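Local coordinates for protein exotoxin 3, putative (Staphylococcus aureus subsp. aureus COL, PDB 4RH6) that probably acts as a secreted virulence factor that cleaves host proteins, including type I and type IV collagens and the cytokines IL8, IL17A and IFN-gamma, at residues Asn82-Ile87 with Thr105-Val110; Asn117-Glu122 with Tyr135-Glu140. All coordinates share one frame; numbering follows the deposited sequence.

Contact 1. Residues Asn82-Ile87 with Thr105-Val110; sequences NIDVFI and TKSNSV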
ATOM      1  N   ASN A  82     -12.074   5.825  13.083  1.00 51.78           N
ATOM      2  CA  ASN A  82     -12.065   6.265  11.691  1.00 49.73           C
ATOM      3  C   ASN A  82     -10.707   6.208  11.001  1.00 45.68           C
ATOM      4  O   ASN A  82     -10.143   7.233  10.595  1.00 41.44           O
ATOM      5  CB  ASN A  82     -12.666   7.663  11.593  1.00 50.72           C
ATOM      6  CG  ASN A  82     -14.126   7.676  11.978  1.00 56.03           C
ATOM      7  OD1 ASN A  82     -14.851   6.714  11.721  1.00 60.31           O
ATOM      8  ND2 ASN A  82     -14.573   8.763  12.578  1.00 62.03           N
ATOM      9  N   ILE A  83     -10.198   4.982  10.883  1.00 44.96           N
ATOM     10  CA  ILE A  83      -8.944   4.711  10.186  1.00 43.71           C
ATOM     11  C   ILE A  83      -9.159   3.533   9.255  1.00 40.36           C
ATOM     12  O   ILE A  83     -10.021   2.691   9.499  1.00 37.61           O
ATOM     13  CB  ILE A  83      -7.773   4.373  11.126  1.00 42.81           C
ATOM     14  CG1 ILE A  83      -8.089   3.121  11.945  1.00 45.33           C
ATOM     15  CG2 ILE A  83      -7.461   5.555  12.019  1.00 45.21           C
ATOM     16  CD1 ILE A  83      -6.954   2.669  12.833  1.00 47.17           C
ATOM     17  N   ASP A  84      -8.376   3.504   8.186  1.00 39.26           N
ATOM     18  CA  ASP A  84      -8.430   2.434   7.223  1.00 40.80           C
ATOM     19  C   ASP A  84      -7.144   1.643   7.315  1.00 39.30           C
ATOM     20  O   ASP A  84      -6.077   2.184   7.620  1.00 36.71           O
ATOM     21  CB  ASP A  84      -8.658   2.974   5.824  1.00 44.48           C
ATOM     22  CG  ASP A  84     -10.043   3.562   5.651  1.00 45.93           C
ATOM     23  OD1 ASP A  84     -10.821   3.561   6.635  1.00 52.78           O
ATOM     24  OD2 ASP A  84     -10.359   4.024   4.538  1.00 45.77           O
ATOM     25  N   VAL A  85      -7.260   0.355   7.021  1.00 37.90           N
ATOM     26  CA  VAL A  85      -6.169  -0.579   7.173  1.00 36.80           C
ATOM     27  C   VAL A  85      -5.883  -1.455   5.960  1.00 34.92           C
ATOM     28  O   VAL A  85      -6.803  -1.963   5.353  1.00 36.59           O
ATOM     29  CB  VAL A  85      -6.557  -1.438   8.397  1.00 37.60           C
ATOM     30  CG1 VAL A  85      -5.821  -2.760   8.458  1.00 40.86           C
ATOM     31  CG2 VAL A  85      -6.372  -0.625   9.664  1.00 36.58           C
ATOM     32  N   PHE A  86      -4.598  -1.613   5.626  1.00 34.05           N
ATOM     33  CA  PHE A  86      -4.147  -2.443   4.498  1.00 34.30           C
ATOM     34  C   PHE A  86      -3.071  -3.350   5.074  1.00 35.36           C
ATOM     35  O   PHE A  86      -1.903  -2.976   5.159  1.00 39.19           O
ATOM     36  CB  PHE A  86      -3.592  -1.562   3.377  1.00 36.41           C
ATOM     37  CG  PHE A  86      -3.374  -2.276   2.077  1.00 37.21           C
ATOM     38  CD1 PHE A  86      -4.410  -2.398   1.151  1.00 37.65           C
ATOM     39  CD2 PHE A  86      -2.136  -2.788   1.755  1.00 38.90           C
ATOM     40  CE1 PHE A  86      -4.212  -3.050  -0.049  1.00 38.21           C
ATOM     41  CE2 PHE A  86      -1.930  -3.442   0.548  1.00 39.04           C
ATOM     42  CZ  PHE A  86      -2.966  -3.573  -0.351  1.00 37.91           C
ATOM     43  N   ILE A  87      -3.477  -4.555   5.463  1.00 37.31           N
ATOM     44  CA  ILE A  87      -2.592  -5.528   6.122  1.00 37.69           C
ATOM     45  C   ILE A  87      -1.994  -6.636   5.277  1.00 37.46           C
ATOM     46  O   ILE A  87      -2.701  -7.330   4.542  1.00 38.65           O
ATOM     47  CB  ILE A  87      -3.361  -6.211   7.250  1.00 42.21           C
ATOM     48  CG1 ILE A  87      -3.687  -5.186   8.324  1.00 44.42           C
ATOM     49  CG2 ILE A  87      -2.557  -7.361   7.840  1.00 42.81           C
ATOM     50  CD1 ILE A  87      -4.645  -5.684   9.387  1.00 49.84           C
ATOM     51  N   THR A 105      -4.082   4.553   7.311  1.00 47.49           N
ATOM     52  CA  THR A 105      -4.460   5.871   6.844  1.00 49.55           C
ATOM     53  C   THR A 105      -5.735   6.322   7.526  1.00 48.29           C
ATOM     54  O   THR A 105      -6.343   5.568   8.272  1.00 54.02           O
ATOM     55  CB  THR A 105      -4.770   5.810   5.349  1.00 49.29           C
ATOM     56  OG1 THR A 105      -5.843   4.878   5.146  1.00 49.39           O
ATOM     57  CG2 THR A 105      -3.558   5.364   4.553  1.00 46.91           C
ATOM     58  N   LYS A 106      -6.160   7.539   7.238  1.00 49.26           N
ATOM     59  CA  LYS A 106      -7.375   8.054   7.820  1.00 54.31           C
ATOM     60  C   LYS A 106      -8.467   7.824   6.826  1.00 49.19           C
ATOM     61  O   LYS A 106      -8.303   8.147   5.640  1.00 49.39           O
ATOM     62  CB  LYS A 106      -7.285   9.560   8.069  1.00 61.75           C
ATOM     63  CG  LYS A 106      -6.028  10.043   8.759  1.00 67.93           C
ATOM     64  CD  LYS A 106      -6.110  11.548   8.975  1.00 73.40           C
ATOM     65  CE  LYS A 106      -5.796  12.294   7.689  1.00 76.18           C
ATOM     66  NZ  LYS A 106      -5.949  13.765   7.843  1.00 81.79           N
ATOM     67  N   SER A 107      -9.594   7.288   7.287  1.00 45.18           N
ATOM     68  CA  SER A 107     -10.706   7.077   6.387  1.00 44.25           C
ATOM     69  C   SER A 107     -11.198   8.422   5.861  1.00 44.37           C
ATOM     70  O   SER A 107     -10.851   9.496   6.363  1.00 44.41           O
ATOM     71  CB  SER A 107     -11.826   6.177   6.968  1.00 42.82           C
ATOM     72  OG  SER A 107     -11.835   6.119   8.371  1.00 42.02           O
ATOM     73  N   ASN A 108     -11.965   8.344   4.801  1.00 44.10           N
ATOM     74  CA  ASN A 108     -12.485   9.529   4.177  1.00 43.69           C
ATOM     75  C   ASN A 108     -13.337  10.338   5.140  1.00 43.34           C
ATOM     76  O   ASN A 108     -14.046   9.784   5.977  1.00 42.69           O
ATOM     77  CB  ASN A 108     -13.283   9.131   2.946  1.00 45.64           C
ATOM     78  CG  ASN A 108     -12.417   8.454   1.893  1.00 47.05           C
ATOM     79  OD1 ASN A 108     -11.194   8.375   2.031  1.00 51.18           O
ATOM     80  ND2 ASN A 108     -13.050   7.934   0.851  1.00 47.34           N
ATOM     81  N   SER A 109     -13.214  11.657   5.028  1.00 42.84           N
ATOM     82  CA  SER A 109     -13.965  12.615   5.837  1.00 42.53           C
ATOM     83  C   SER A 109     -15.441  12.707   5.470  1.00 42.28           C
ATOM     84  O   SER A 109     -16.256  13.222   6.244  1.00 42.47           O
ATOM     85  CB  SER A 109     -13.326  13.989   5.704  1.00 43.95           C
ATOM     86  OG  SER A 109     -13.297  14.382   4.344  1.00 43.10           O
ATOM     87  N   VAL A 110     -15.777  12.278   4.266  1.00 42.03           N
ATOM     88  CA  VAL A 110     -17.184  12.253   3.857  1.00 45.27           C
ATOM     89  C   VAL A 110     -17.459  10.957   3.138  1.00 44.96           C
ATOM     90  O   VAL A 110     -16.540  10.224   2.785  1.00 43.38           O
ATOM     91  CB  VAL A 110     -17.601  13.435   2.949  1.00 47.79           C
ATOM     92  CG1 VAL A 110     -17.263  14.758   3.625  1.00 49.69           C
ATOM     93  CG2 VAL A 110     -16.981  13.352   1.554  1.00 45.96           C
TER
HETATM   94  O   HOH W   1      -4.917   2.001   4.878  1.00 37.84           O
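The carbonyl oxygen of Asp84 takes two donors: Thr105 N at 3.1 Å, and more weakly a water at 3.0 Å from Asp84 O. Asp84 and Thr105 pair near the open end of the antiparallel beta hairpin of strands 83-87 and 98-106, in the OB-fold domain of this superantigen-like toxin. In return Asp84 N donates to Thr105 O at 2.9 Å, which makes Asp84 and Thr105 a hydrogen-bonded pair. Ile83 and Lys106 follow as the non-hydrogen-bonded pair, with side chains that diverge; Ile83 keeps CB 3.4 Å from Thr105 O, with CG2 a little farther off. Beyond them the ladder frays, since the bond from Ser107 N to Asn82 O is weak at 3.4 Å. Here the chain turns a corner at Asn82, and Asn82 and Ile83 both face Val41 in a G1 beta bulge.

Asp84 and Thr105 put their side chains on one face of the sheet. The Asp84 carboxylate lies beside Ser107, the first loop residue after strand 98-106, OD2 being 3.6 Å from Ser107 CA, while OD1 accepts a hydrogen bond from Asn40 N. The acid thereby joins the start of strand 83-87 to the turn beside strand 36-39. A long, weak ion pair links OD2 to Lys139. On the same face Thr105 OG1 stands between its own backbone N and carbonyl carbon, chi1 60°, turned toward Asp84: it lies 3.5 Å from Asp84 CB and shares the bridging water, 3.0 Å from Thr105 OG1.

Contact 2. Residues Asn117-Glu122 with Tyr135-Glu140; sequences NTPILE and YYISKE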
ATOM      1  N   ASN A 117     -11.393   9.834  -7.649  1.00 41.58           N
ATOM      2  CA  ASN A 117     -10.469  10.213  -8.700  1.00 42.11           C
ATOM      3  C   ASN A 117     -10.167   8.965  -9.531  1.00 44.09           C
ATOM      4  O   ASN A 117     -10.086   7.868  -8.991  1.00 46.13           O
ATOM      5  CB  ASN A 117      -9.190  10.757  -8.029  1.00 41.03           C
ATOM      6  CG  ASN A 117      -8.202  11.368  -9.006  1.00 43.59           C
ATOM      7  OD1 ASN A 117      -8.554  11.740 -10.122  1.00 44.52           O
ATOM      8  ND2 ASN A 117      -6.943  11.494  -8.570  1.00 45.13           N
ATOM      9  N   THR A 118     -10.030   9.117 -10.840  1.00 44.96           N
ATOM     10  CA  THR A 118      -9.713   7.985 -11.700  1.00 44.55           C
ATOM     11  C   THR A 118      -8.574   8.403 -12.630  1.00 43.98           C
ATOM     12  O   THR A 118      -8.771   8.571 -13.831  1.00 42.82           O
ATOM     13  CB  THR A 118     -10.922   7.528 -12.528  1.00 47.55           C
ATOM     14  OG1 THR A 118     -11.257   8.532 -13.486  1.00 53.15           O
ATOM     15  CG2 THR A 118     -12.120   7.277 -11.643  1.00 48.94           C
ATOM     16  N   PRO A 119      -7.374   8.580 -12.068  1.00 43.07           N
ATOM     17  CA  PRO A 119      -6.233   8.973 -12.878  1.00 45.65           C
ATOM     18  C   PRO A 119      -5.869   7.945 -13.948  1.00 47.44           C
ATOM     19  O   PRO A 119      -6.205   6.775 -13.830  1.00 48.23           O
ATOM     20  CB  PRO A 119      -5.092   9.081 -11.848  1.00 45.91           C
ATOM     21  CG  PRO A 119      -5.520   8.230 -10.705  1.00 42.67           C
ATOM     22  CD  PRO A 119      -7.005   8.395 -10.652  1.00 41.17           C
ATOM     23  N   ILE A 120      -5.145   8.395 -14.964  1.00 51.54           N
ATOM     24  CA  ILE A 120      -4.701   7.531 -16.055  1.00 53.76           C
ATOM     25  C   ILE A 120      -3.622   6.561 -15.567  1.00 51.22           C
ATOM     26  O   ILE A 120      -2.786   6.915 -14.737  1.00 50.21           O
ATOM     27  CB  ILE A 120      -4.127   8.367 -17.225  1.00 57.47           C
ATOM     28  CG1 ILE A 120      -5.208   9.289 -17.802  1.00 57.28           C
ATOM     29  CG2 ILE A 120      -3.574   7.458 -18.320  1.00 59.66           C
ATOM     30  CD1 ILE A 120      -4.721  10.209 -18.905  1.00 58.79           C
ATOM     31  N   LEU A 121      -3.650   5.343 -16.096  1.00 51.01           N
ATOM     32  CA  LEU A 121      -2.679   4.316 -15.748  1.00 51.76           C
ATOM     33  C   LEU A 121      -2.048   3.737 -17.001  1.00 52.09           C
ATOM     34  O   LEU A 121      -2.741   3.106 -17.791  1.00 50.49           O
ATOM     35  CB  LEU A 121      -3.370   3.193 -14.975  1.00 53.28           C
ATOM     36  CG  LEU A 121      -2.511   1.978 -14.576  1.00 57.05           C
ATOM     37  CD1 LEU A 121      -1.359   2.359 -13.656  1.00 54.90           C
ATOM     38  CD2 LEU A 121      -3.375   0.918 -13.911  1.00 56.78           C
ATOM     39  N   GLU A 122      -0.750   3.986 -17.197  1.00 56.49           N
ATOM     40  CA  GLU A 122      -0.010   3.415 -18.332  1.00 64.48           C
ATOM     41  C   GLU A 122       0.847   2.275 -17.829  1.00 63.62           C
ATOM     42  O   GLU A 122       1.511   2.406 -16.808  1.00 61.08           O
ATOM     43  CB  GLU A 122       0.969   4.384 -19.009  1.00 72.43           C
ATOM     44  CG  GLU A 122       0.407   5.547 -19.768  1.00 81.86           C
ATOM     45  CD  GLU A 122       1.471   6.208 -20.641  1.00 93.67           C
ATOM     46  OE1 GLU A 122       2.669   5.831 -20.540  1.00 93.18           O
ATOM     47  OE2 GLU A 122       1.102   7.097 -21.440  1.00 99.80           O
ATOM     48  N   TYR A 135      -6.611   3.965 -12.806  1.00 47.63           N
ATOM     49  CA  TYR A 135      -6.470   3.429 -11.456  1.00 44.73           C
ATOM     50  C   TYR A 135      -7.641   4.065 -10.714  1.00 41.53           C
ATOM     51  O   TYR A 135      -7.863   5.268 -10.817  1.00 44.31           O
ATOM     52  CB  TYR A 135      -5.134   3.808 -10.823  1.00 45.68           C
ATOM     53  CG  TYR A 135      -4.927   3.166  -9.477  1.00 47.15           C
ATOM     54  CD1 TYR A 135      -5.455   3.744  -8.326  1.00 48.26           C
ATOM     55  CD2 TYR A 135      -4.222   1.971  -9.348  1.00 46.67           C
ATOM     56  CE1 TYR A 135      -5.279   3.159  -7.085  1.00 47.82           C
ATOM     57  CE2 TYR A 135      -4.047   1.375  -8.112  1.00 48.64           C
ATOM     58  CZ  TYR A 135      -4.578   1.980  -6.983  1.00 49.23           C
ATOM     59  OH  TYR A 135      -4.432   1.403  -5.748  1.00 53.05           O
ATOM     60  N   TYR A 136      -8.407   3.271  -9.986  1.00 41.38           N
ATOM     61  CA  TYR A 136      -9.615   3.787  -9.327  1.00 40.64           C
ATOM     62  C   TYR A 136      -9.431   4.103  -7.864  1.00 37.72           C
ATOM     63  O   TYR A 136      -9.311   3.206  -7.047  1.00 35.65           O
ATOM     64  CB  TYR A 136     -10.769   2.817  -9.561  1.00 40.77           C
ATOM     65  CG  TYR A 136     -11.062   2.663 -11.040  1.00 45.06           C
ATOM     66  CD1 TYR A 136     -11.766   3.651 -11.727  1.00 49.22           C
ATOM     67  CD2 TYR A 136     -10.626   1.549 -11.759  1.00 44.55           C
ATOM     68  CE1 TYR A 136     -12.039   3.528 -13.082  1.00 51.62           C
ATOM     69  CE2 TYR A 136     -10.890   1.420 -13.118  1.00 46.64           C
ATOM     70  CZ  TYR A 136     -11.598   2.411 -13.774  1.00 51.21           C
ATOM     71  OH  TYR A 136     -11.885   2.312 -15.126  1.00 56.76           O
ATOM     72  N   ILE A 137      -9.432   5.404  -7.563  1.00 40.05           N
ATOM     73  CA  ILE A 137      -9.233   5.929  -6.216  1.00 39.28           C
ATOM     74  C   ILE A 137     -10.536   6.096  -5.446  1.00 39.87           C
ATOM     75  O   ILE A 137     -11.457   6.807  -5.852  1.00 38.46           O
ATOM     76  CB  ILE A 137      -8.547   7.300  -6.258  1.00 41.12           C
ATOM     77  CG1 ILE A 137      -7.221   7.223  -7.026  1.00 45.38           C
ATOM     78  CG2 ILE A 137      -8.307   7.819  -4.848  1.00 41.46           C
ATOM     79  CD1 ILE A 137      -6.153   6.364  -6.367  1.00 45.80           C
ATOM     80  N   SER A 138     -10.568   5.445  -4.300  1.00 41.02           N
ATOM     81  CA  SER A 138     -11.699   5.436  -3.408  1.00 39.49           C
ATOM     82  C   SER A 138     -11.303   5.962  -2.034  1.00 41.67           C
ATOM     83  O   SER A 138     -12.032   5.802  -1.059  1.00 41.92           O
ATOM     84  CB  SER A 138     -12.118   3.985  -3.287  1.00 37.90           C
ATOM     85  OG  SER A 138     -13.066   3.833  -2.287  1.00 43.06           O
ATOM     86  N   LYS A 139     -10.142   6.609  -1.971  1.00 44.70           N
ATOM     87  CA  LYS A 139      -9.582   7.080  -0.719  1.00 44.61           C
ATOM     88  C   LYS A 139      -8.895   8.448  -0.772  1.00 42.03           C
ATOM     89  O   LYS A 139      -8.091   8.706  -1.656  1.00 37.77           O
ATOM     90  CB  LYS A 139      -8.558   6.054  -0.254  1.00 49.08           C
ATOM     91  CG  LYS A 139      -9.141   4.711   0.194  1.00 51.81           C
ATOM     92  CD  LYS A 139      -8.238   4.048   1.212  1.00 54.03           C
ATOM     93  CE  LYS A 139      -8.149   4.926   2.446  1.00 57.04           C
ATOM     94  NZ  LYS A 139      -7.041   4.540   3.335  1.00 60.31           N
ATOM     95  N   GLU A 140      -9.210   9.306   0.195  1.00 41.61           N
ATOM     96  CA  GLU A 140      -8.615  10.639   0.274  1.00 41.09           C
ATOM     97  C   GLU A 140      -7.144  10.530   0.664  1.00 39.25           C
ATOM     98  O   GLU A 140      -6.279  11.229   0.135  1.00 34.45           O
ATOM     99  CB  GLU A 140      -9.341  11.490   1.322  1.00 42.65           C
ATOM    100  CG  GLU A 140     -10.787  11.829   1.008  1.00 47.29           C
ATOM    101  CD  GLU A 140     -11.485  12.576   2.149  1.00 48.86           C
ATOM    102  OE1 GLU A 140     -10.927  12.628   3.270  1.00 46.09           O
ATOM    103  OE2 GLU A 140     -12.614  13.093   1.929  1.00 48.53           O
TER
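Two backbone hydrogen bonds tie residues 117-119 to residues 135-137 at the edge of the beta-grasp domain. Ile137 N donates to Asn117 O at 2.9 Å and Tyr135 N to Pro119 O at 3.0 Å. Asn117 and Ile137 form a single antiparallel bridge, hydrogen-bonded, just before strand 120-124. Between the two bonds Thr118 CA makes a CA-H...O contact of 3.4 Å with Tyr135 O.

Apolar contacts flank the bridge. Pro119 and Ile137 cross at about a right angle, with the proline CD 3.8 Å from Ile137 CG1. That ethyl branch lies anti to the carbonyl carbon of Ile137, chi1 -56°, which also brings CG1 near Asn117 O. The roots of Asn117 and Ile137 meet, CB to CB, at 3.9 Å. At the exposed margin the methyl CG2 of Thr118 sits near the plane of the Tyr136 ring and touches its edge, 3.6 Å from Tyr136 CD1. Farther along, in strand 120-124, Leu121 CB lies against the backbone at Tyr135 N.

The amide of Asn117 is held by the fold: ND2 donates to the carbonyl oxygens of Ile203 and Gly200. The Tyr135 ring, with CG anti to its backbone N, chi1 -175°, lies against Leu147, Arg150 and Leu151 of helix 144-159 and against Ile206. Pro119 and Leu121 rest on strand 203-210 at Ile203 and Ile206, and Leu121 also meets Arg154 of the helix.

How the contacts relate
Contacts 1 and 2 are both partly buried, their centres about 16 Å apart, and belong to successive domains: contact 1 pairs the two strands of a hairpin in the OB-fold, contact 2 borders the beta-grasp sheet. Contact 1 is the more polar, pairing backbone bonds with an acid, a hydroxyl and a water, whereas contact 2 combines backbone bonds with proline, isoleucine and tyrosine packing. They hold different elements yet meet across the interdomain junction, where the chain leaving strand 98-106 passes residues 138-140. Ser109 OG and Glu140 OE2 make a probable hydrogen bond of 2.8 Å, and Asn108 OD1 probably accepts one from Glu140 N at 2.9 Å.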